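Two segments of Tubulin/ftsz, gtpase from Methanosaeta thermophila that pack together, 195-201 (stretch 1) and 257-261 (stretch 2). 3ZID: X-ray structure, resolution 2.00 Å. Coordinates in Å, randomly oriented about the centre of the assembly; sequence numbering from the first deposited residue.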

# COMPACT_ATOMS: atom_id res chain seq x y z
N THR A 195 11.41 -0.55 -3.90
CA THR A 195 12.54 -0.13 -3.07
C THR A 195 12.15 1.03 -2.15
O THR A 195 12.53 1.04 -0.99
CB THR A 195 13.75 0.26 -3.94
OG1 THR A 195 14.25 -0.91 -4.59
CG2 THR A 195 14.89 0.91 -3.11
N MET A 196 11.36 1.96 -2.67
CA MET A 196 10.90 3.11 -1.88
C MET A 196 9.96 2.68 -0.77
O MET A 196 10.02 3.20 0.34
CB MET A 196 10.20 4.16 -2.76
CG MET A 196 11.10 4.81 -3.79
SD MET A 196 10.20 5.87 -4.93
CE MET A 196 9.60 7.12 -3.82
N VAL A 197 9.08 1.72 -1.07
CA VAL A 197 8.12 1.26 -0.07
C VAL A 197 8.88 0.56 1.05
O VAL A 197 8.71 0.87 2.21
CB VAL A 197 7.09 0.26 -0.64
CG1 VAL A 197 6.18 -0.25 0.49
CG2 VAL A 197 6.25 0.94 -1.73
N ALA A 198 9.73 -0.38 0.67
CA ALA A 198 10.52 -1.15 1.62
C ALA A 198 11.38 -0.24 2.50
O ALA A 198 11.50 -0.45 3.70
CB ALA A 198 11.37 -2.16 0.88
N GLN A 199 11.99 0.77 1.88
CA GLN A 199 12.86 1.68 2.62
C GLN A 199 12.07 2.39 3.70
O GLN A 199 12.48 2.44 4.87
CB GLN A 199 13.44 2.71 1.67
CG GLN A 199 14.54 3.56 2.25
CD GLN A 199 15.20 4.41 1.16
OE1 GLN A 199 14.55 4.78 0.17
NE2 GLN A 199 16.48 4.70 1.33
N ARG A 200 10.90 2.88 3.32
CA ARG A 200 10.04 3.57 4.26
C ARG A 200 9.50 2.67 5.36
O ARG A 200 9.49 3.08 6.50
CB ARG A 200 8.91 4.30 3.52
CG ARG A 200 9.41 5.56 2.83
CD ARG A 200 8.58 5.95 1.63
NE ARG A 200 9.40 6.64 0.63
CZ ARG A 200 9.03 7.76 0.02
NH1 ARG A 200 7.86 8.34 0.30
NH2 ARG A 200 9.84 8.31 -0.86
N LEU A 201 9.12 1.43 5.03
CA LEU A 201 8.56 0.53 6.04
C LEU A 201 9.62 0.14 7.07
O LEU A 201 9.34 0.03 8.26
CB LEU A 201 8.01 -0.75 5.40
CG LEU A 201 6.71 -0.65 4.59
CD1 LEU A 201 6.34 -2.04 4.02
CD2 LEU A 201 5.59 -0.07 5.44
N VAL A 257 6.36 15.07 -4.02
CA VAL A 257 7.50 14.33 -4.56
C VAL A 257 8.10 13.39 -3.51
O VAL A 257 8.76 12.41 -3.85
CB VAL A 257 8.53 15.30 -5.17
CG1 VAL A 257 9.70 14.55 -5.79
CG2 VAL A 257 7.85 16.15 -6.22
N GLY A 258 7.84 13.66 -2.23
CA GLY A 258 8.41 12.88 -1.14
C GLY A 258 7.50 11.75 -0.67
O GLY A 258 7.93 10.84 0.05
N LEU A 259 6.22 11.83 -1.06
CA LEU A 259 5.17 10.91 -0.62
C LEU A 259 5.00 9.68 -1.54
O LEU A 259 5.35 9.74 -2.71
CB LEU A 259 3.85 11.66 -0.51
CG LEU A 259 3.86 12.86 0.44
CD1 LEU A 259 2.54 13.61 0.34
CD2 LEU A 259 4.16 12.46 1.87
N LEU A 260 4.44 8.59 -1.03
CA LEU A 260 4.17 7.41 -1.86
C LEU A 260 2.84 7.57 -2.62
O LEU A 260 2.56 6.87 -3.61
CB LEU A 260 4.13 6.15 -0.99
CG LEU A 260 5.45 5.72 -0.35
CD1 LEU A 260 5.18 4.55 0.55
CD2 LEU A 260 6.47 5.34 -1.41
N TYR A 261 2.05 8.54 -2.17
CA TYR A 261 0.77 8.88 -2.74
C TYR A 261 0.75 10.41 -2.72
O TYR A 261 1.03 11.00 -1.70
CB TYR A 261 -0.36 8.29 -1.89
CG TYR A 261 -1.75 8.76 -2.28
CD1 TYR A 261 -2.30 9.91 -1.72
CD2 TYR A 261 -2.52 8.07 -3.22
CE1 TYR A 261 -3.57 10.35 -2.08
CE2 TYR A 261 -3.78 8.50 -3.58
CZ TYR A 261 -4.30 9.63 -3.01
OH TYR A 261 -5.55 10.06 -3.38
O HOH W 1 8.47 9.99 -3.51

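The contact sets one face of a helix against a short run that passes from a 3-10 segment into loop. Residues 195-201 are helical throughout, part of a longer helix, and the i to i+4 ladder is intact: Gln-199 N to Thr-195 O at 2.9 Å, Arg-200 N to Met-196 O at 3.1 Å, Leu-201 N to Val-197 O at 2.9 Å. Stretch 2 leaves a 3-10 segment at Val-257 and Gly-258 and continues as loop. The nearest CA atoms, those of Val-197 and Leu-260, lie 7.5 Å apart, and side chains occupy the space between. Helical periodicity selects which ones: Met-196, Val-197 and Arg-200 make the contact, while Thr-195, Ala-198, Gln-199 and Leu-201 stay out of reach.

The polar part rests on one long side chain meeting a backbone carbonyl. Arg-200 points its CA-to-CB bond toward stretch 2, and its chain, m at chi1 and t at chi2 and chi3, carries the guanidinium to Gly-258. There NH1 donates a hydrogen bond to Gly-258 O, with a short NH1 to O distance of 2.5 Å and a bent N-H...O angle of 135°. The carbonyl oxygen sits at the guanidinium edge, near its plane, where the N-H groups are directed. A positive group thus finds a partner in the partial negative charge of a peptide oxygen, with no acidic side chain needed from stretch 2. Gly-258 contributes through its main chain alone.

A water extends this polar patch. It donates to Val-257 O at 2.5 Å and to Leu-259 O at 3.2 Å, tying together two carbonyls of the turn, and accepts a weak hydrogen bond from Arg-200 NH2 at 3.4 Å. Val-257 and Leu-259 both direct their CA-to-CB bonds away from the helix, yet their carbonyls still reach it through this water.

The apolar part centres on Leu-260, which has the largest covered area of any residue here. Its CA-to-CB bond runs sideways, but the m, t rotamer brings the end of the side chain nearer the helix. Leu-260 CD2 approaches Met-196 CB at 4.1 Å, and both CD1 and CD2 of Leu-260 lie 4.4 Å from Val-197 CG2, in loose van der Waals packing. Leu-260 CD2 also lies over one face of the Arg-200 guanidinium, and Leu-260 CG is 3.6 Å from Arg-200 NH1. The rule to read is a division of the guanidinium surface: its edge serves a carbonyl, while one flat face accepts a hydrocarbon cover.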